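Local coordinates for 4-oxalocrotonate decarboxylase NahK (Pseudomonas putida, PDB 5D2J), which catalyses the metal-dependent decarboxylation of (3E)-2-oxohex-3-enedioate to 2-oxopent-4-enoate and carbon dioxide in the breakdown of aromatic hydrocarbons, at residues G71-A76 with A207-H212; A115-V120 with G240-A245. The protein carries 1 engineered substitution. All coordinates share one frame; numbering follows the deposited sequence.

Contact 1. Residues G71-A76 with A207-H212; sequences GLTSWA and AAVLGH. With 0L1 (hexanedioic acid), chain E.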
loop_
_atom_site.group_PDB
_atom_site.type_symbol
_atom_site.label_atom_id
_atom_site.label_comp_id
_atom_site.label_asym_id
_atom_site.label_seq_id
_atom_site.Cartn_x
_atom_site.Cartn_y
_atom_site.Cartn_z
ATOM N N GLY A 71 4.907 -1.286 -1.310
ATOM C CA GLY A 71 4.720 -1.455 -2.741
ATOM C C GLY A 71 6.005 -1.833 -3.457
ATOM O O GLY A 71 7.098 -1.711 -2.892
ATOM N N LEU A 72 5.871 -2.287 -4.702
ATOM C CA LEU A 72 7.004 -2.784 -5.480
ATOM C C LEU A 72 7.701 -3.904 -4.711
ATOM O O LEU A 72 8.922 -3.909 -4.548
ATOM C CB LEU A 72 7.991 -1.659 -5.820
ATOM C CG LEU A 72 7.394 -0.373 -6.405
ATOM C CD1 LEU A 72 8.487 0.556 -6.931
ATOM C CD2 LEU A 72 6.369 -0.672 -7.488
ATOM N N THR A 73 6.909 -4.861 -4.246
ATOM C CA THR A 73 7.432 -5.959 -3.449
ATOM C C THR A 73 7.722 -7.212 -4.285
ATOM O O THR A 73 7.932 -8.289 -3.733
ATOM C CB THR A 73 6.477 -6.308 -2.287
ATOM O OG1 THR A 73 5.167 -6.564 -2.806
ATOM C CG2 THR A 73 6.396 -5.163 -1.290
ATOM N N SER A 74 7.740 -7.059 -5.610
ATOM C CA SER A 74 8.109 -8.148 -6.519
ATOM C C SER A 74 9.468 -7.881 -7.158
ATOM O O SER A 74 9.822 -6.729 -7.432
ATOM C CB SER A 74 7.069 -8.305 -7.632
ATOM O OG SER A 74 5.750 -8.302 -7.116
ATOM N N TRP A 75 10.225 -8.948 -7.392
ATOM C CA TRP A 75 11.478 -8.864 -8.137
ATOM C C TRP A 75 11.234 -8.179 -9.479
ATOM O O TRP A 75 12.015 -7.326 -9.904
ATOM C CB TRP A 75 12.068 -10.260 -8.349
ATOM N N ALA A 76 10.134 -8.553 -10.131
ATOM C CA ALA A 76 9.748 -7.964 -11.408
ATOM C C ALA A 76 9.361 -6.497 -11.261
ATOM O O ALA A 76 9.694 -5.669 -12.111
ATOM C CB ALA A 76 8.601 -8.752 -12.027
ATOM N N ALA A 207 4.489 -15.960 -0.838
ATOM C CA ALA A 207 5.908 -15.896 -1.195
ATOM C C ALA A 207 6.209 -14.846 -2.274
ATOM O O ALA A 207 7.343 -14.393 -2.409
ATOM C CB ALA A 207 6.407 -17.265 -1.636
ATOM N N ALA A 208 5.198 -14.466 -3.049
ATOM C CA ALA A 208 5.380 -13.431 -4.073
ATOM C C ALA A 208 5.806 -12.094 -3.462
ATOM O O ALA A 208 6.333 -11.220 -4.155
ATOM C CB ALA A 208 4.113 -13.266 -4.904
ATOM N N VAL A 209 5.575 -11.940 -2.163
ATOM C CA VAL A 209 5.957 -10.725 -1.459
ATOM C C VAL A 209 7.363 -10.902 -0.876
ATOM O O VAL A 209 7.523 -11.417 0.233
ATOM C CB VAL A 209 4.928 -10.397 -0.356
ATOM C CG1 VAL A 209 5.314 -9.131 0.392
ATOM C CG2 VAL A 209 3.549 -10.237 -0.968
ATOM N N LEU A 210 8.379 -10.499 -1.643
ATOM C CA LEU A 210 9.779 -10.576 -1.212
ATOM C C LEU A 210 10.234 -11.956 -0.734
ATOM O O LEU A 210 11.214 -12.065 0.005
ATOM C CB LEU A 210 10.061 -9.552 -0.105
ATOM C CG LEU A 210 9.807 -8.076 -0.403
ATOM C CD1 LEU A 210 10.244 -7.200 0.769
ATOM C CD2 LEU A 210 10.532 -7.653 -1.664
ATOM N N GLY A 211 9.537 -13.012 -1.141
ATOM C CA GLY A 211 9.875 -14.339 -0.655
ATOM C C GLY A 211 9.126 -14.717 0.614
ATOM O O GLY A 211 8.997 -15.897 0.934
ATOM N N HIS A 212 8.636 -13.713 1.338
ATOM C CA HIS A 212 7.890 -13.930 2.585
ATOM C C HIS A 212 7.298 -12.598 3.013
ATOM O O HIS A 212 8.025 -11.614 3.112
ATOM C CB HIS A 212 8.808 -14.447 3.701
ATOM C CG HIS A 212 8.073 -15.133 4.811
ATOM N ND1 HIS A 212 7.138 -14.494 5.595
ATOM C CD2 HIS A 212 8.130 -16.411 5.261
ATOM C CE1 HIS A 212 6.646 -15.347 6.479
ATOM N NE2 HIS A 212 7.232 -16.517 6.295
HETATM O O1 0L1 E . 2.335 -1.932 -4.957
HETATM C C2 0L1 E . 1.642 -0.960 -4.544
HETATM O O2 0L1 E . 0.709 -1.166 -3.719
HETATM C C3 0L1 E . 1.931 0.445 -5.035
HETATM C C4 0L1 E . 1.953 0.478 -6.551
HETATM C C5 0L1 E . 2.136 1.908 -7.010
HETATM C C6 0L1 E . 2.323 1.978 -8.514
HETATM C C7 0L1 E . 1.015 1.754 -9.244
HETATM O O4 0L1 E . 0.059 2.561 -9.083
HETATM O O3 0L1 E . 0.878 0.775 -10.032
HETATM O O HOH W 1 4.851 -8.749 -4.358
#

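Contact 2. Residues A115-V120 with G240-A245; sequences AEISVV and GGITAA. With MG (magnesium ion), chain C.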
loop_
_atom_site.group_PDB
_atom_site.type_symbol
_atom_site.label_atom_id
_atom_site.label_comp_id
_atom_site.label_asym_id
_atom_site.label_seq_id
_atom_site.Cartn_x
_atom_site.Cartn_y
_atom_site.Cartn_z
ATOM N N ALA A 115 -4.792 -8.392 -4.365
ATOM C CA ALA A 115 -4.981 -9.129 -3.105
ATOM C C ALA A 115 -3.681 -9.137 -2.301
ATOM O O ALA A 115 -2.604 -9.312 -2.869
ATOM C CB ALA A 115 -5.428 -10.540 -3.382
ATOM N N GLU A 116 -3.773 -8.915 -0.989
ATOM C CA GLU A 116 -2.593 -8.854 -0.134
ATOM C C GLU A 116 -2.900 -9.529 1.193
ATOM O O GLU A 116 -4.050 -9.906 1.453
ATOM C CB GLU A 116 -2.167 -7.395 0.107
ATOM C CG GLU A 116 -2.188 -6.539 -1.160
ATOM C CD GLU A 116 -1.340 -5.282 -1.073
ATOM O OE1 GLU A 116 -0.664 -5.070 -0.046
ATOM O OE2 GLU A 116 -1.339 -4.511 -2.061
ATOM N N ILE A 117 -1.876 -9.689 2.029
ATOM C CA ILE A 117 -2.095 -10.126 3.406
ATOM C C ILE A 117 -1.511 -9.046 4.305
ATOM O O ILE A 117 -0.425 -8.520 4.037
ATOM C CB ILE A 117 -1.511 -11.549 3.699
ATOM C CG1 ILE A 117 -1.988 -12.059 5.065
ATOM C CG2 ILE A 117 0.022 -11.582 3.590
ATOM C CD1 ILE A 117 -3.491 -12.341 5.116
ATOM N N SER A 118 -2.266 -8.654 5.328
ATOM C CA SER A 118 -1.820 -7.601 6.224
ATOM C C SER A 118 -1.503 -8.213 7.576
ATOM O O SER A 118 -1.935 -9.332 7.875
ATOM C CB SER A 118 -2.910 -6.544 6.386
ATOM O OG SER A 118 -3.181 -5.903 5.147
ATOM N N VAL A 119 -0.743 -7.482 8.383
ATOM C CA VAL A 119 -0.508 -7.879 9.764
ATOM C C VAL A 119 -0.796 -6.689 10.662
ATOM O O VAL A 119 -0.765 -5.536 10.218
ATOM C CB VAL A 119 0.944 -8.361 10.016
ATOM C CG1 VAL A 119 1.256 -9.630 9.221
ATOM C CG2 VAL A 119 1.949 -7.235 9.710
ATOM N N VAL A 120 -1.105 -6.973 11.921
ATOM C CA VAL A 120 -1.182 -5.936 12.937
ATOM C C VAL A 120 -0.114 -6.293 13.952
ATOM O O VAL A 120 -0.031 -7.442 14.379
ATOM C CB VAL A 120 -2.567 -5.895 13.612
ATOM C CG1 VAL A 120 -2.502 -5.141 14.932
ATOM C CG2 VAL A 120 -3.593 -5.245 12.675
ATOM N N GLY A 240 2.040 -6.190 0.661
ATOM C CA GLY A 240 2.342 -6.150 -0.764
ATOM C C GLY A 240 1.445 -7.009 -1.641
ATOM O O GLY A 240 0.771 -7.920 -1.157
ATOM N N GLY A 241 1.442 -6.724 -2.941
ATOM C CA GLY A 241 0.589 -7.455 -3.867
ATOM C C GLY A 241 0.959 -8.923 -4.033
ATOM O O GLY A 241 2.077 -9.257 -4.447
ATOM N N ILE A 242 0.011 -9.803 -3.714
ATOM C CA ILE A 242 0.169 -11.240 -3.957
ATOM C C ILE A 242 -0.310 -11.584 -5.371
ATOM O O ILE A 242 0.278 -12.430 -6.056
ATOM C CB ILE A 242 -0.604 -12.069 -2.915
ATOM C CG1 ILE A 242 0.058 -11.949 -1.544
ATOM C CG2 ILE A 242 -0.636 -13.554 -3.304
ATOM C CD1 ILE A 242 -0.789 -12.507 -0.405
ATOM N N THR A 243 -1.374 -10.917 -5.811
ATOM C CA THR A 243 -1.871 -11.092 -7.169
ATOM C C THR A 243 -1.527 -9.868 -8.013
ATOM O O THR A 243 -1.216 -8.797 -7.482
ATOM C CB THR A 243 -3.403 -11.322 -7.201
ATOM O OG1 THR A 243 -4.079 -10.156 -6.711
ATOM C CG2 THR A 243 -3.792 -12.517 -6.343
ATOM N N ALA A 244 -1.571 -10.034 -9.330
ATOM C CA ALA A 244 -1.394 -8.915 -10.239
ATOM C C ALA A 244 -2.577 -7.974 -10.044
ATOM O O ALA A 244 -3.642 -8.405 -9.592
ATOM C CB ALA A 244 -1.329 -9.410 -11.674
ATOM N N ALA A 245 -2.399 -6.691 -10.360
ATOM C CA ALA A 245 -3.481 -5.719 -10.205
ATOM C C ALA A 245 -4.501 -5.826 -11.348
ATOM O O ALA A 245 -4.132 -6.034 -12.501
ATOM C CB ALA A 245 -2.921 -4.316 -10.109
HETATM MG MG MG C . -0.424 -2.829 -2.843
HETATM O O HOH W 2 0.501 -2.810 -0.874
HETATM O O HOH W 3 0.683 -9.308 1.041
HETATM O O HOH W 4 1.203 -3.907 -3.769
#

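Contact 1. Residues G71-A76 with A207-H212
T73 and L210 meet where the loop between strand 65-71 and helix 75-80 of this FAA-hydrolase-type fold reaches the type I' beta turn V209-H212 ahead of helix 213-225. Direct polar contact between the segments consists of one hydrogen bond: L210 N, at the turn's second position, donates to T73 O at 3.1 Å, approaching nearly end-on to the carbonyl. A water-mediated set of bonds lies beside it. The water accepts from T73 OG1 and S74 OG and donates to A208 O, 2.9 Å away, thereby joining two hydroxyls of one loop to a carbonyl of the other. With chi1 at 54°, the hydroxyl of T73 sits between its own backbone N and carbonyl carbon, where it reaches this water at 2.7 Å from OG1. Apolar contacts complete the join. The side chains of T73 and V209 run side by side, with V209 CG1 4.1 Å from T73 CB, and S216 of helix 213-225 touches both. On the ligand side, the carboxylate of the bound hexanedioic acid rests against the backbone of G71, next to L72, a residue of the 2-oxoglutarate site. Over the T73 carbonyl lies a leucine methyl, L210 CD2, 3.4 Å from T73 O.

Contact 2. Residues A115-V120 with G240-A245
The side chain of E116 lies across the backbone of G240, in a contact that illustrates how a strand can supply an active-site metal ligand while the loop beside it supports that ligand from the second shell. CB and CG of E116 lie against the G240 carbonyl, with CB 3.2 Å from G240 O; beyond CG the chain is extended and carries the carboxylate out to the metal. OE2 binds the magnesium ion at 2.1 Å; OE1 accepts a hydrogen bond from a metal-bound water and a weak one from G240 N. E114 and E147 also bind this magnesium, and a second metal-bound water accepts a weak bond from G241 N.

T243 and A115 meet near the start of strand 112-121. T243 OG1 accepts a nearly straight bond from A115 N (3.0 Å, 170°) and also touches A115 CB. Because chi1 of 64° sets OG1 between T243's own N and carbonyl carbon, CG2 falls against A115 CB as well. A valine in place of T243 would probably leave the A115 N-H without this acceptor. Next to it I242 N donates to A115 O at 2.8 Å, and the two isoleucines, I242 and I117, cross obliquely with CD1 of the former near CG2 of the latter. A water accepts from I117 N and donates to G240 O, bridging the segments.

The chemistry is that of a carboxylate with separate tasks for its two oxygens: the metal at OE2, together with the water and the weak G240 N bond at OE1, probably restricts rotation of the group.

From the N terminus, the chain passes along strand 65-71 into 71-76, then reaches 115-120 on strand 112-121. A long excursion leads to 207-212, after strand 199-205, and a shorter one, through helix 213-225 and strand 236-238, to 240-245. Contact 1 closes a loop with 130 intervening residues and contact 2 one with 119; their segments alternate, so the closures cross instead of nesting. Contact 1 joins the loop before helix 75-80 to the turn before helix 213-225, whereas contact 2 joins a long strand to the loop between strands 236-238 and 246-247. They lie about 10 Å apart, centre to centre, and T73 and V209 pack directly on G240 and G241, so the two loops that lead into helices rest on the loop flanking the magnesium site.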